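Local coordinates for protein fibrillarin-like rRNA/tRNA 2'-O-methyltransferase (Aeropyrum pernix, PDB 4DF3) that binds S-adenosylmethionine and probably uses it to methylate ribose 2'-hydroxyls of rRNA and tRNA at sites chosen by a guide RNA within box C/D particles, at residues Gly85-Gly89 with Val114-Leu118. The protein carries 2 engineered substitutions. Residues are numbered along the deposited sequence; the frame is centred on the assembly and turned at random.
With SAM (S-adenosylmethionine), chain C.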
ATOM      1  N   GLY A  85       4.543  -2.706  -8.403  1.00 10.85           N
ATOM      2  CA  GLY A  85       4.035  -4.066  -8.141  1.00 11.27           C
ATOM      3  C   GLY A  85       2.564  -4.069  -7.746  1.00 10.70           C
ATOM      4  O   GLY A  85       2.178  -4.795  -6.801  1.00 13.03           O
ATOM      5  N   ILE A  86       1.741  -3.319  -8.467  1.00 13.31           N
ATOM      6  CA  ILE A  86       0.377  -3.014  -8.051  1.00 12.61           C
ATOM      7  C   ILE A  86      -0.483  -4.311  -8.145  1.00 15.50           C
ATOM      8  O   ILE A  86      -1.513  -4.394  -7.476  1.00 14.31           O
ATOM      9  CB  ILE A  86      -0.237  -1.757  -8.800  1.00 13.28           C
ATOM     10  CG1 ILE A  86      -1.710  -1.539  -8.385  1.00 12.19           C
ATOM     11  CG2 ILE A  86      -0.260  -1.941 -10.336  1.00 13.23           C
ATOM     12  CD1 ILE A  86      -2.390  -0.340  -9.048  1.00 13.53           C
ATOM     13  N   ALA A  87      -0.054  -5.255  -9.006  1.00 17.09           N
ATOM     14  CA  ALA A  87      -0.816  -6.509  -9.199  1.00 17.88           C
ATOM     15  C   ALA A  87      -2.278  -6.211  -9.639  1.00 18.36           C
ATOM     16  O   ALA A  87      -2.516  -5.366 -10.500  1.00 15.90           O
ATOM     17  CB  ALA A  87      -0.762  -7.330  -7.863  1.00 17.21           C
ATOM     18  N   SER A  88      -3.279  -6.879  -9.064  1.00 20.04           N
ATOM     19  CA  SER A  88      -4.665  -6.609  -9.462  1.00 21.06           C
ATOM     20  C   SER A  88      -5.387  -5.519  -8.643  1.00 21.16           C
ATOM     21  O   SER A  88      -6.609  -5.391  -8.709  1.00 19.65           O
ATOM     22  CB  SER A  88      -5.484  -7.903  -9.415  1.00 22.78           C
ATOM     23  OG  SER A  88      -5.215  -8.591  -8.192  1.00 29.21           O
ATOM     24  N   GLY A  89      -4.647  -4.753  -7.842  1.00 19.03           N
ATOM     25  CA  GLY A  89      -5.218  -3.569  -7.257  1.00 16.49           C
ATOM     26  C   GLY A  89      -5.783  -3.702  -5.849  1.00 15.87           C
ATOM     27  O   GLY A  89      -6.377  -2.756  -5.348  1.00 15.90           O
ATOM     28  N   VAL A 114      -1.801  -9.953 -15.425  1.00 29.34           N
ATOM     29  CA  VAL A 114      -2.162  -9.282 -14.147  1.00 29.02           C
ATOM     30  C   VAL A 114      -2.691  -7.878 -14.479  1.00 28.41           C
ATOM     31  O   VAL A 114      -3.690  -7.431 -13.915  1.00 29.54           O
ATOM     32  CB  VAL A 114      -0.962  -9.326 -13.165  1.00 27.91           C
ATOM     33  CG1 VAL A 114      -1.267  -8.644 -11.834  1.00 29.99           C
ATOM     34  CG2 VAL A 114      -0.499 -10.765 -12.961  1.00 28.76           C
ATOM     35  N   MET A 115      -2.055  -7.212 -15.438  1.00 29.29           N
ATOM     36  CA  MET A 115      -2.548  -5.934 -15.937  1.00 29.98           C
ATOM     37  C   MET A 115      -4.028  -5.995 -16.406  1.00 31.10           C
ATOM     38  O   MET A 115      -4.848  -5.146 -16.017  1.00 32.66           O
ATOM     39  CB  MET A 115      -1.597  -5.370 -17.018  1.00 30.30           C
ATOM     40  CG  MET A 115      -2.007  -4.010 -17.537  1.00 28.86           C
ATOM     41  SD  MET A 115      -2.221  -2.708 -16.268  1.00 32.37           S
ATOM     42  CE  MET A 115      -0.494  -2.376 -15.802  1.00 28.81           C
ATOM     43  N   ARG A 116      -4.382  -7.002 -17.199  1.00 32.97           N
ATOM     44  CA  ARG A 116      -5.764  -7.196 -17.680  1.00 33.93           C
ATOM     45  C   ARG A 116      -6.721  -7.276 -16.516  1.00 33.67           C
ATOM     46  O   ARG A 116      -7.794  -6.664 -16.543  1.00 32.30           O
ATOM     47  CB  ARG A 116      -5.879  -8.500 -18.497  1.00 35.05           C
ATOM     48  CG  ARG A 116      -5.464  -8.353 -19.950  1.00 39.51           C
ATOM     49  CD  ARG A 116      -6.061  -9.472 -20.843  1.00 46.85           C
ATOM     50  NE  ARG A 116      -5.490 -10.808 -20.599  1.00 52.95           N
ATOM     51  CZ  ARG A 116      -4.247 -11.187 -20.934  1.00 53.98           C
ATOM     52  NH1 ARG A 116      -3.411 -10.341 -21.519  1.00 55.69           N
ATOM     53  NH2 ARG A 116      -3.833 -12.426 -20.686  1.00 56.16           N
ATOM     54  N   ASP A 117      -6.321  -8.060 -15.503  1.00 33.56           N
ATOM     55  CA  ASP A 117      -7.095  -8.207 -14.290  1.00 33.52           C
ATOM     56  C   ASP A 117      -7.284  -6.864 -13.620  1.00 32.40           C
ATOM     57  O   ASP A 117      -8.415  -6.466 -13.316  1.00 33.34           O
ATOM     58  CB  ASP A 117      -6.413  -9.180 -13.331  1.00 35.04           C
ATOM     59  CG  ASP A 117      -7.397  -9.915 -12.455  1.00 38.54           C
ATOM     60  OD1 ASP A 117      -8.536 -10.079 -12.931  1.00 41.08           O
ATOM     61  OD2 ASP A 117      -7.032 -10.351 -11.315  1.00 39.55           O
ATOM     62  N   LEU A 118      -6.175  -6.154 -13.401  1.00 30.28           N
ATOM     63  CA  LEU A 118      -6.217  -4.811 -12.841  1.00 29.30           C
ATOM     64  C   LEU A 118      -7.098  -3.873 -13.648  1.00 30.47           C
ATOM     65  O   LEU A 118      -7.823  -3.069 -13.063  1.00 29.87           O
ATOM     66  CB  LEU A 118      -4.792  -4.209 -12.745  1.00 27.33           C
ATOM     67  CG  LEU A 118      -4.741  -2.758 -12.246  1.00 26.47           C
ATOM     68  CD1 LEU A 118      -5.063  -2.720 -10.755  1.00 23.21           C
ATOM     69  CD2 LEU A 118      -3.326  -2.167 -12.490  1.00 22.16           C
TER
HETATM   70  N   SAM C 301       1.024  -4.993  -3.937  1.00 16.17           N
HETATM   71  CA  SAM C 301      -0.018  -6.011  -4.255  1.00 17.62           C
HETATM   72  C   SAM C 301      -1.101  -5.891  -3.179  1.00 19.62           C
HETATM   73  O   SAM C 301      -0.812  -5.547  -2.014  1.00 19.51           O
HETATM   74  OXT SAM C 301      -2.268  -6.132  -3.470  1.00 20.72           O
HETATM   75  CB  SAM C 301       0.545  -7.475  -4.250  1.00 18.32           C
HETATM   76  CG  SAM C 301       1.761  -7.452  -5.160  1.00 19.69           C
HETATM   77  SD  SAM C 301       2.311  -9.059  -5.800  1.00 20.99           S
HETATM   78  CE  SAM C 301       3.125  -9.492  -4.241  1.00 14.88           C
HETATM   79  C5' SAM C 301       3.781  -8.571  -6.776  1.00 18.92           C
HETATM   80  C4' SAM C 301       3.450  -8.115  -8.199  1.00 20.71           C
HETATM   81  O4' SAM C 301       4.527  -7.415  -8.819  1.00 17.66           O
HETATM   82  C3' SAM C 301       3.088  -9.203  -9.201  1.00 17.22           C
HETATM   83  O3' SAM C 301       1.783  -8.855  -9.674  1.00 15.55           O
HETATM   84  C2' SAM C 301       4.208  -9.230 -10.253  1.00 16.98           C
HETATM   85  O2' SAM C 301       3.724  -9.505 -11.549  1.00 18.39           O
HETATM   86  C1' SAM C 301       4.745  -7.807 -10.187  1.00 16.99           C
HETATM   87  N9  SAM C 301       6.194  -7.673 -10.437  1.00 18.41           N
HETATM   88  C8  SAM C 301       7.261  -8.508 -10.085  1.00 19.72           C
HETATM   89  N7  SAM C 301       8.435  -7.933 -10.555  1.00 21.36           N
HETATM   90  C5  SAM C 301       8.134  -6.789 -11.186  1.00 17.49           C
HETATM   91  C6  SAM C 301       8.924  -5.833 -11.803  1.00 21.48           C
HETATM   92  N6  SAM C 301      10.305  -5.914 -11.925  1.00 18.03           N
HETATM   93  N1  SAM C 301       8.177  -4.771 -12.293  1.00 18.35           N
HETATM   94  C2  SAM C 301       6.811  -4.558 -12.259  1.00 21.58           C
HETATM   95  N3  SAM C 301       6.050  -5.527 -11.630  1.00 17.70           N
HETATM   96  C4  SAM C 301       6.720  -6.607 -11.146  1.00 18.73           C
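Extended first torsions on Val114 and Leu118 send both side chains from helix 112-121 onto the loop 85-89: CG1 of Val114 (chi1 180°) and CG of Leu118 (chi1 176°) each stand opposite their own backbone N. The Val114 branch presses on backbone more than on side chain, its CG1 lying 3.4 Å from Ala87 CA, while Ala87 CB turns away from the helix toward the cofactor and comes to 3.5 Å from SAM O3'. One turn further on, Leu118 forks over the loop. Leu118 CB sits 3.4 Å from Ala87 O, and Leu118 CD1 packs against the peptide joining Ser88 and Gly89. Leu118 CD2 meets Ile86 CG2 at 3.8 Å, the two side chains crossing at roughly a right angle. Without the Leu118 branches, as with an alanine here, the Ser88-Gly89 peptide and Ile86 CG2 and CD1 would probably lose this packing and border a gap. Gly89 fits closely here, since a CB on it would collide with Leu118 CD1 and, at its positive phi, would also be jammed against Ser88 O. Toward the solvent, Asp117 brings OD2 to 3.5 Å from Ser88 CB, a van der Waals approach. Residues Ile86 to Gly89 form a type II' beta turn, closed by the Gly89 N to Ile86 O hydrogen bond. Ahead of the turn, Gly85 O accepts a hydrogen bond of 3.1 Å from the amino N of SAM, and Glu109 OE2, at the end of strand 104-109, is hydrogen-bonded to the cofactor. This glycine-rich loop between strand 80-84 and helix 90-99, backed by the helix after the next strand, is the SAM-binding arrangement characteristic of Rossmann-fold methyltransferases.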